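Local structure of D-3-phosphoglycerate dehydrogenase-related protein (Vibrio cholerae, 4S1V) at residues C[55-60]-C[290-295]; C[72-77]-C[82-87]; C[153-158]-C[188-193]. The protein probably catalyses the NAD-dependent oxidation of D-3-phosphoglycerate or a related D-2-hydroxyacid, as a two-domain dehydrogenase of the D-isomer-specific family. All blocks are in the same frame, centred on the assembly; numbering follows the deposited sequence. Where two conformers were deposited one is given.

Interaction 1 (C[55-60]-C[290-295]); sequences RERTPI and GYVEKN
Tyr291 reaches into the 55-60 loop with its ring under Arg55 and its hydroxyl against Arg57, and these two meetings make up most of the 196 Å² buried here. The compact part is the ring. In the conformer given for Arg55, one of two deposited, CG sits over one face, 3.7 Å from the Tyr291 ring centroid and 14° off the ring normal, a CH-pi contact. Arg55 then turns at both chi2 and chi3 and carries its guanidinium off to Lys79 O, so the aliphatic stem, not the charge, covers the ring.

Arg57 and Tyr291 approach each other from opposite directions. The Arg57 chain is extended from CG to NE, which sets the edge of the guanidinium against the phenol: NE donates to Tyr291 OH at 3.0 Å with an N-H...O angle of 157°, the oxygen lying close to the guanidinium plane. At that same edge NH2 comes to 3.4 Å from Val292 CG2, while NH1 is held by Asp8 O, so the group is fixed at more than one corner.

The looser side lies round the hydroxyl, where water fills in. Water 1 is 2.9 Å from Tyr291 OH and accepts from Glu56 N, linking the phenol to the loop backbone; water 2 joins OH to Arg57 NH2 through weak bonds. The 290-295 segment also meets the second subunit: Arg119 of that subunit bonds to Gly290 O, and its Thr144 to Glu293 and Asn295. Glu293 caps the helix that starts here, accepting from Asn295 N at 2.9 Å. Such a meeting, between a loop after a strand of one parallel sheet and the passage from the other sheet into helix 294-312, belongs to the two-domain, Rossmann-like fold of D-2-hydroxyacid dehydrogenases.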
loop_
_atom_site.group_PDB
_atom_site.type_symbol
_atom_site.label_atom_id
_atom_site.label_comp_id
_atom_site.label_asym_id
_atom_site.label_seq_id
_atom_site.Cartn_x
_atom_site.Cartn_y
_atom_site.Cartn_z
ATOM N N ARG C 55 10.092 -30.974 -18.005
ATOM C CA ARG C 55 10.836 -29.965 -18.761
ATOM C C ARG C 55 12.241 -29.760 -18.170
ATOM O O ARG C 55 12.973 -30.740 -17.984
ATOM C CB ARG C 55 10.040 -28.656 -18.877
ATOM C CG ARG C 55 8.708 -28.804 -19.604
ATOM C CD ARG C 55 8.867 -29.367 -21.014
ATOM N NE ARG C 55 9.635 -28.476 -21.879
ATOM C CZ ARG C 55 10.791 -28.797 -22.451
ATOM N NH1 ARG C 55 11.313 -29.998 -22.268
ATOM N NH2 ARG C 55 11.425 -27.916 -23.210
ATOM N N GLU C 56 12.612 -28.513 -17.866
ATOM C CA GLU C 56 13.981 -28.180 -17.429
ATOM C C GLU C 56 14.153 -27.932 -15.917
ATOM O O GLU C 56 15.121 -27.295 -15.508
ATOM C CB GLU C 56 14.515 -26.951 -18.195
ATOM C CG GLU C 56 14.187 -26.916 -19.684
ATOM C CD GLU C 56 15.112 -26.015 -20.480
ATOM O OE1 GLU C 56 16.236 -25.722 -20.022
ATOM O OE2 GLU C 56 14.724 -25.611 -21.591
ATOM N N ARG C 57 13.234 -28.427 -15.090
ATOM C CA ARG C 57 13.271 -28.136 -13.641
ATOM C C ARG C 57 14.488 -28.716 -12.899
ATOM O O ARG C 57 14.867 -28.212 -11.844
ATOM C CB ARG C 57 11.973 -28.586 -12.978
ATOM C CG ARG C 57 10.769 -27.802 -13.463
ATOM C CD ARG C 57 9.474 -28.377 -12.929
ATOM N NE ARG C 57 8.325 -27.726 -13.555
ATOM C CZ ARG C 57 7.062 -27.885 -13.172
ATOM N NH1 ARG C 57 6.757 -28.671 -12.146
ATOM N NH2 ARG C 57 6.099 -27.242 -13.822
ATOM N N THR C 58 15.096 -29.759 -13.458
ATOM C CA THR C 58 16.352 -30.302 -12.926
ATOM C C THR C 58 17.375 -30.543 -14.039
ATOM O O THR C 58 17.091 -31.256 -14.997
ATOM C CB THR C 58 16.108 -31.605 -12.134
ATOM O OG1 THR C 58 15.372 -31.307 -10.941
ATOM C CG2 THR C 58 17.428 -32.277 -11.730
ATOM N N PRO C 59 18.572 -29.944 -13.922
ATOM C CA PRO C 59 19.609 -30.300 -14.890
ATOM C C PRO C 59 20.140 -31.717 -14.624
ATOM O O PRO C 59 20.269 -32.124 -13.472
ATOM C CB PRO C 59 20.705 -29.270 -14.621
ATOM C CG PRO C 59 20.529 -28.906 -13.175
ATOM C CD PRO C 59 19.049 -28.973 -12.916
ATOM N N ILE C 60 20.425 -32.458 -15.687
ATOM C CA ILE C 60 21.089 -33.751 -15.564
ATOM C C ILE C 60 22.582 -33.550 -15.814
ATOM O O ILE C 60 23.000 -33.290 -16.942
ATOM C CB ILE C 60 20.512 -34.799 -16.548
ATOM C CG1 ILE C 60 18.997 -34.978 -16.339
ATOM C CG2 ILE C 60 21.242 -36.128 -16.404
ATOM C CD1 ILE C 60 18.584 -35.370 -14.931
ATOM N N GLY C 290 3.650 -21.089 -18.066
ATOM C CA GLY C 290 3.340 -21.335 -19.485
ATOM C C GLY C 290 2.779 -22.726 -19.752
ATOM O O GLY C 290 1.635 -22.875 -20.209
ATOM N N TYR C 291 3.571 -23.746 -19.433
ATOM C CA TYR C 291 3.205 -25.127 -19.736
ATOM C C TYR C 291 2.441 -25.840 -18.610
ATOM O O TYR C 291 2.019 -26.985 -18.767
ATOM C CB TYR C 291 4.445 -25.933 -20.165
ATOM C CG TYR C 291 5.536 -26.069 -19.126
ATOM C CD1 TYR C 291 5.479 -27.073 -18.153
ATOM C CD2 TYR C 291 6.641 -25.224 -19.130
ATOM C CE1 TYR C 291 6.466 -27.211 -17.196
ATOM C CE2 TYR C 291 7.648 -25.364 -18.182
ATOM C CZ TYR C 291 7.550 -26.362 -17.220
ATOM O OH TYR C 291 8.534 -26.524 -16.276
ATOM N N VAL C 292 2.257 -25.153 -17.489
ATOM C CA VAL C 292 1.663 -25.750 -16.293
ATOM C C VAL C 292 0.143 -25.598 -16.375
ATOM O O VAL C 292 -0.408 -24.568 -16.001
ATOM C CB VAL C 292 2.233 -25.103 -15.011
ATOM C CG1 VAL C 292 1.700 -25.796 -13.758
ATOM C CG2 VAL C 292 3.758 -25.161 -15.037
ATOM N N GLU C 293 -0.515 -26.643 -16.869
ATOM C CA GLU C 293 -1.926 -26.582 -17.236
ATOM C C GLU C 293 -2.459 -28.011 -17.395
ATOM O O GLU C 293 -1.696 -28.919 -17.743
ATOM C CB GLU C 293 -2.067 -25.770 -18.531
ATOM C CG GLU C 293 -3.488 -25.493 -19.000
ATOM C CD GLU C 293 -4.006 -26.582 -19.924
ATOM O OE1 GLU C 293 -3.252 -27.042 -20.812
ATOM O OE2 GLU C 293 -5.169 -26.983 -19.757
ATOM N N LYS C 294 -3.748 -28.214 -17.108
ATOM C CA LYS C 294 -4.365 -29.558 -17.134
ATOM C C LYS C 294 -4.097 -30.334 -18.430
ATOM O O LYS C 294 -3.397 -31.359 -18.409
ATOM C CB LYS C 294 -5.877 -29.481 -16.841
ATOM C CG LYS C 294 -6.569 -30.833 -16.642
ATOM C CD LYS C 294 -6.214 -31.457 -15.296
ATOM C CE LYS C 294 -7.114 -32.629 -14.931
ATOM N NZ LYS C 294 -6.811 -33.868 -15.707
ATOM N N ASN C 295 -4.640 -29.837 -19.546
ATOM C CA ASN C 295 -4.468 -30.458 -20.866
ATOM C C ASN C 295 -3.007 -30.628 -21.274
ATOM O O ASN C 295 -2.606 -31.696 -21.731
ATOM C CB ASN C 295 -5.216 -29.664 -21.950
ATOM C CG ASN C 295 -6.691 -29.496 -21.639
ATOM O OD1 ASN C 295 -7.396 -30.466 -21.353
ATOM N ND2 ASN C 295 -7.165 -28.255 -21.688
HETATM O O HOH W 1 11.254 -25.719 -16.792
HETATM O O HOH W 2 7.235 -24.747 -14.586
#

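Interaction 2 (C[72-77]-C[82-87]); sequences KLISQT and NHIDVP
Gln76 brings OE1 of its carboxamide up to the NE2-CE1 edge of the His83 imidazole, almost in the plane of the ring. NE2 of His83 donates to OE1 of Gln76 at 2.6 Å, with an N-H...O angle of 148°. The amide stands nearly upright to the ring, the planes being 85° apart, and the donor comes from above the carbonyl plane, 43° out of it. What holds the amide in this turn is its nitrogen: Gln76 NE2 donates to Thr77 O at 3.0 Å and also bonds to Arg55 O, which directs OE1 at the histidine. The bend at chi2 of Gln76 brings NE2 back to its own backbone neighbour.

These side chains span the start of a beta-alpha-beta unit, in which strand 73-76 leads through the 77-85 loop into helix 86-91 and on to the parallel strand 95-98. Further back along the strand the contact becomes apolar. Ile74 and Ile84 reach for each other tip to tip, with Ile74 CG2 3.9 Å from Ile84 CD1; Ile84 is stretched out, its CG1 opposite the backbone N. Leu53 and Val94 also touch Ile74, and Val96 touches Ile84. CG2 of Ile84 lies 3.7 Å above the His83 ring plane, offset toward its rim.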
loop_
_atom_site.group_PDB
_atom_site.type_symbol
_atom_site.label_atom_id
_atom_site.label_comp_id
_atom_site.label_asym_id
_atom_site.label_seq_id
_atom_site.Cartn_x
_atom_site.Cartn_y
_atom_site.Cartn_z
ATOM N N LYS C 72 18.514 -46.594 -15.990
ATOM C CA LYS C 72 18.550 -47.095 -17.363
ATOM C C LYS C 72 17.885 -46.112 -18.323
ATOM O O LYS C 72 18.306 -45.973 -19.472
ATOM C CB LYS C 72 17.883 -48.476 -17.463
ATOM C CG LYS C 72 18.476 -49.532 -16.531
ATOM C CD LYS C 72 17.992 -50.948 -16.846
ATOM C CE LYS C 72 16.579 -51.215 -16.327
ATOM N NZ LYS C 72 16.152 -52.629 -16.535
ATOM N N LEU C 73 16.855 -45.420 -17.841
ATOM C CA LEU C 73 16.076 -44.541 -18.701
ATOM C C LEU C 73 15.779 -43.166 -18.107
ATOM O O LEU C 73 15.405 -43.036 -16.943
ATOM C CB LEU C 73 14.757 -45.221 -19.085
ATOM C CG LEU C 73 13.669 -44.352 -19.724
ATOM C CD1 LEU C 73 14.001 -44.059 -21.183
ATOM C CD2 LEU C 73 12.309 -45.024 -19.598
ATOM N N ILE C 74 15.939 -42.143 -18.937
ATOM C CA ILE C 74 15.346 -40.847 -18.667
ATOM C C ILE C 74 14.252 -40.592 -19.707
ATOM O O ILE C 74 14.518 -40.597 -20.905
ATOM C CB ILE C 74 16.397 -39.734 -18.699
ATOM C CG1 ILE C 74 17.350 -39.890 -17.505
ATOM C CG2 ILE C 74 15.718 -38.368 -18.703
ATOM C CD1 ILE C 74 18.562 -38.987 -17.563
ATOM N N SER C 75 13.021 -40.388 -19.246
ATOM C CA SER C 75 11.924 -40.055 -20.153
ATOM C C SER C 75 11.561 -38.588 -19.995
ATOM O O SER C 75 11.081 -38.168 -18.944
ATOM C CB SER C 75 10.704 -40.950 -19.912
ATOM O OG SER C 75 9.674 -40.674 -20.862
ATOM N N GLN C 76 11.806 -37.820 -21.051
ATOM C CA GLN C 76 11.636 -36.379 -21.037
ATOM C C GLN C 76 10.213 -36.009 -21.431
ATOM O O GLN C 76 9.682 -36.521 -22.422
ATOM C CB GLN C 76 12.647 -35.741 -22.003
ATOM C CG GLN C 76 12.646 -34.220 -22.047
ATOM C CD GLN C 76 13.030 -33.600 -20.714
ATOM O OE1 GLN C 76 14.137 -33.804 -20.227
ATOM N NE2 GLN C 76 12.112 -32.843 -20.119
ATOM N N THR C 77 9.582 -35.146 -20.637
ATOM C CA THR C 77 8.347 -34.491 -21.058
ATOM C C THR C 77 8.754 -33.421 -22.065
ATOM O O THR C 77 9.655 -32.612 -21.787
ATOM C CB THR C 77 7.601 -33.821 -19.891
ATOM O OG1 THR C 77 8.514 -33.017 -19.129
ATOM C CG2 THR C 77 6.925 -34.878 -18.987
ATOM N N ASN C 82 18.570 -27.471 -23.012
ATOM C CA ASN C 82 19.750 -27.085 -22.248
ATOM C C ASN C 82 20.055 -27.813 -20.932
ATOM O O ASN C 82 21.187 -27.812 -20.475
ATOM C CB ASN C 82 19.723 -25.562 -22.030
ATOM C CG ASN C 82 19.697 -24.788 -23.339
ATOM O OD1 ASN C 82 20.607 -24.905 -24.163
ATOM N ND2 ASN C 82 18.652 -23.998 -23.539
ATOM N N HIS C 83 19.046 -28.438 -20.337
ATOM C CA HIS C 83 19.179 -29.049 -19.014
ATOM C C HIS C 83 19.721 -30.461 -19.060
ATOM O O HIS C 83 19.987 -31.057 -18.005
ATOM C CB HIS C 83 17.820 -29.059 -18.324
ATOM C CG HIS C 83 16.854 -30.028 -18.947
ATOM N ND1 HIS C 83 16.341 -29.842 -20.178
ATOM C CD2 HIS C 83 16.365 -31.251 -18.492
ATOM C CE1 HIS C 83 15.541 -30.882 -20.485
ATOM N NE2 HIS C 83 15.558 -31.743 -19.451
ATOM N N ILE C 84 19.882 -31.011 -20.268
ATOM C CA ILE C 84 20.275 -32.413 -20.446
ATOM C C ILE C 84 21.221 -32.619 -21.646
ATOM O O ILE C 84 21.070 -31.978 -22.687
ATOM C CB ILE C 84 19.031 -33.345 -20.519
ATOM C CG1 ILE C 84 19.430 -34.821 -20.354
ATOM C CG2 ILE C 84 18.226 -33.103 -21.792
ATOM C CD1 ILE C 84 18.260 -35.784 -20.232
ATOM N N ASP C 85 22.196 -33.509 -21.483
ATOM C CA ASP C 85 23.221 -33.759 -22.499
ATOM C C ASP C 85 23.132 -35.211 -22.961
ATOM O O ASP C 85 23.709 -36.113 -22.338
ATOM C CB ASP C 85 24.610 -33.454 -21.919
ATOM C CG ASP C 85 25.731 -33.553 -22.953
ATOM O OD1 ASP C 85 25.628 -34.333 -23.929
ATOM O OD2 ASP C 85 26.745 -32.845 -22.767
ATOM N N VAL C 86 22.413 -35.426 -24.059
ATOM C CA VAL C 86 22.034 -36.783 -24.488
ATOM C C VAL C 86 23.244 -37.672 -24.826
ATOM O O VAL C 86 23.282 -38.827 -24.395
ATOM C CB VAL C 86 20.975 -36.761 -25.615
ATOM C CG1 VAL C 86 20.639 -38.167 -26.096
ATOM C CG2 VAL C 86 19.719 -36.061 -25.125
ATOM N N PRO C 87 24.233 -37.143 -25.583
ATOM C CA PRO C 87 25.450 -37.939 -25.752
ATOM C C PRO C 87 26.050 -38.401 -24.414
ATOM O O PRO C 87 26.407 -39.573 -24.282
ATOM C CB PRO C 87 26.386 -36.980 -26.488
ATOM C CG PRO C 87 25.456 -36.163 -27.326
ATOM C CD PRO C 87 24.241 -35.954 -26.458
#

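Interaction 3 (C[153-158]-C[188-193]); sequences WGLGKI and LGYQAA
Leu155 points one methyl, CD2, at two partners, Leu188 and Tyr190. Against Leu188 it is a methyl-to-methyl approach: Leu155 CD2 lies 4.2 Å from Leu188 CD1, and the two side chains cross obliquely. Against Tyr190 the same methyl comes to the rim of the ring, near its plane, with Leu155 CD2 4.4 Å from Tyr190 CD2. The phenol thus offers Leu155 an edge, while one of its faces is taken by Leu188, whose CB sits 3.7 Å above the Tyr190 ring plane and off toward the rim. All the contacts are apolar and at ordinary or slightly long van der Waals range, in keeping with a modest buried area of 79 Å².

Leu155 occupies the turn after strand 150-153, within a Gly154, Gly156, Gly159 series that fits the GxGxxG pattern of Rossmann folds, where the loop between the first strand and helix 157-168 usually faces the dinucleotide, a role that is probable here. Gly154 has a positive phi in this glycine-rich turn. Leu155 next to it swings CG opposite its backbone N (chi1 -154°), which brings the side chain against helix 179-188, where Lys184 and Ala185 touch it; Val175 of the neighbouring strand also packs against it, and Leu155 N bonds to Ser181 OG.

Leu188 and Tyr190 come together because the chain reverses between them. Gly189, with phi 88°, closes helix 179-188 in a Schellman motif and sends the chain into strand 191-192, the outermost of the parallel sheet on this side, while the Tyr190 side chain touches Ile173.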
loop_
_atom_site.group_PDB
_atom_site.type_symbol
_atom_site.label_atom_id
_atom_site.label_comp_id
_atom_site.label_asym_id
_atom_site.label_seq_id
_atom_site.Cartn_x
_atom_site.Cartn_y
_atom_site.Cartn_z
ATOM N N TRP C 153 8.998 -11.005 -31.150
ATOM C CA TRP C 153 10.291 -11.513 -31.583
ATOM C C TRP C 153 10.176 -13.005 -31.660
ATOM O O TRP C 153 10.086 -13.677 -30.632
ATOM C CB TRP C 153 11.398 -11.111 -30.610
ATOM C CG TRP C 153 12.802 -11.312 -31.134
ATOM C CD1 TRP C 153 13.241 -12.259 -32.061
ATOM C CD2 TRP C 153 14.015 -10.560 -30.755
ATOM N NE1 TRP C 153 14.594 -12.138 -32.282
ATOM C CE2 TRP C 153 15.115 -11.135 -31.533
ATOM C CE3 TRP C 153 14.282 -9.498 -29.890
ATOM C CZ2 TRP C 153 16.417 -10.659 -31.430
ATOM C CZ3 TRP C 153 15.598 -9.033 -29.789
ATOM C CH2 TRP C 153 16.639 -9.595 -30.548
ATOM N N GLY C 154 10.142 -13.529 -32.887
ATOM C CA GLY C 154 9.995 -14.971 -33.137
ATOM C C GLY C 154 8.564 -15.381 -33.435
ATOM O O GLY C 154 7.707 -15.365 -32.547
ATOM N N LEU C 155 8.300 -15.767 -34.680
ATOM C CA LEU C 155 6.935 -16.102 -35.094
ATOM C C LEU C 155 6.724 -17.604 -35.277
ATOM O O LEU C 155 6.196 -18.051 -36.296
ATOM C CB LEU C 155 6.528 -15.315 -36.356
ATOM C CG LEU C 155 5.036 -15.042 -36.598
ATOM C CD1 LEU C 155 4.461 -14.077 -35.569
ATOM C CD2 LEU C 155 4.807 -14.517 -38.007
ATOM N N GLY C 156 7.124 -18.379 -34.268
ATOM C CA GLY C 156 6.951 -19.829 -34.281
ATOM C C GLY C 156 5.576 -20.214 -33.780
ATOM O O GLY C 156 4.661 -19.384 -33.756
ATOM N N LYS C 157 5.435 -21.471 -33.359
ATOM C CA LYS C 157 4.155 -22.011 -32.882
ATOM C C LYS C 157 3.484 -21.140 -31.806
ATOM O O LYS C 157 2.284 -20.885 -31.879
ATOM C CB LYS C 157 4.311 -23.468 -32.411
ATOM C CG LYS C 157 5.372 -23.695 -31.333
ATOM C CD LYS C 157 5.375 -25.128 -30.807
ATOM C CE LYS C 157 6.211 -25.244 -29.534
ATOM N NZ LYS C 157 5.588 -26.187 -28.558
ATOM N N ILE C 158 4.258 -20.670 -30.829
ATOM C CA ILE C 158 3.714 -19.787 -29.793
ATOM C C ILE C 158 3.530 -18.357 -30.307
ATOM O O ILE C 158 2.448 -17.788 -30.168
ATOM C CB ILE C 158 4.540 -19.827 -28.483
ATOM C CG1 ILE C 158 4.540 -21.247 -27.907
ATOM C CG2 ILE C 158 3.959 -18.863 -27.455
ATOM C CD1 ILE C 158 5.533 -21.479 -26.784
ATOM N N LEU C 188 1.301 -13.478 -43.563
ATOM C CA LEU C 188 0.093 -13.378 -42.754
ATOM C C LEU C 188 -0.504 -11.960 -42.753
ATOM O O LEU C 188 -1.594 -11.741 -42.230
ATOM C CB LEU C 188 0.357 -13.868 -41.321
ATOM C CG LEU C 188 0.764 -15.346 -41.186
ATOM C CD1 LEU C 188 1.217 -15.674 -39.763
ATOM C CD2 LEU C 188 -0.352 -16.284 -41.649
ATOM N N GLY C 189 0.215 -11.002 -43.334
ATOM C CA GLY C 189 -0.275 -9.629 -43.450
ATOM C C GLY C 189 0.043 -8.751 -42.251
ATOM O O GLY C 189 -0.589 -7.708 -42.060
ATOM N N TYR C 190 1.016 -9.184 -41.444
ATOM C CA TYR C 190 1.556 -8.384 -40.343
ATOM C C TYR C 190 2.736 -7.549 -40.843
ATOM O O TYR C 190 3.137 -7.661 -42.001
ATOM C CB TYR C 190 2.034 -9.278 -39.191
ATOM C CG TYR C 190 1.046 -10.312 -38.689
ATOM C CD1 TYR C 190 -0.314 -10.016 -38.537
ATOM C CD2 TYR C 190 1.483 -11.584 -38.332
ATOM C CE1 TYR C 190 -1.201 -10.971 -38.064
ATOM C CE2 TYR C 190 0.607 -12.537 -37.848
ATOM C CZ TYR C 190 -0.729 -12.229 -37.716
ATOM O OH TYR C 190 -1.591 -13.194 -37.237
ATOM N N GLN C 191 3.291 -6.707 -39.980
ATOM C CA GLN C 191 4.473 -5.939 -40.362
ATOM C C GLN C 191 5.746 -6.684 -39.984
ATOM O O GLN C 191 5.779 -7.398 -38.980
ATOM C CB GLN C 191 4.476 -4.558 -39.704
ATOM C CG GLN C 191 3.200 -3.759 -39.897
ATOM C CD GLN C 191 3.228 -2.455 -39.131
ATOM O OE1 GLN C 191 4.027 -1.566 -39.432
ATOM N NE2 GLN C 191 2.349 -2.324 -38.137
ATOM N N ALA C 192 6.777 -6.522 -40.810
ATOM C CA ALA C 192 8.134 -6.910 -40.447
ATOM C C ALA C 192 8.929 -5.656 -40.116
ATOM O O ALA C 192 8.950 -4.702 -40.901
ATOM C CB ALA C 192 8.801 -7.676 -41.577
ATOM N N ALA C 193 9.566 -5.654 -38.943
ATOM C CA ALA C 193 10.454 -4.569 -38.548
ATOM C C ALA C 193 11.664 -4.530 -39.478
ATOM O O ALA C 193 12.182 -5.581 -39.868
ATOM C CB ALA C 193 10.895 -4.737 -37.097
#

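Interactions 1 and 2 are neighbours, their centres 14 Å apart, and the 55-60 loop joins them directly: Ile60 N lies 2.7 Å from His83 O and Arg55 N 2.8 Å from Thr77 OG1, both probable hydrogen bonds. Interaction 3 belongs to the NAD-binding domain, its centre about 25 Å from that of interaction 1 and 31 Å from that of interaction 2; nearest atoms remain about 8 and 10 Å away. Both later contacts fall inside the chain loop that interaction 1 closes. Glu56 forms a salt bridge with Arg239, which follows strand 233-236 of the NAD-binding sheet, so interaction 1 probably borders the interdomain cleft where this family places its active site.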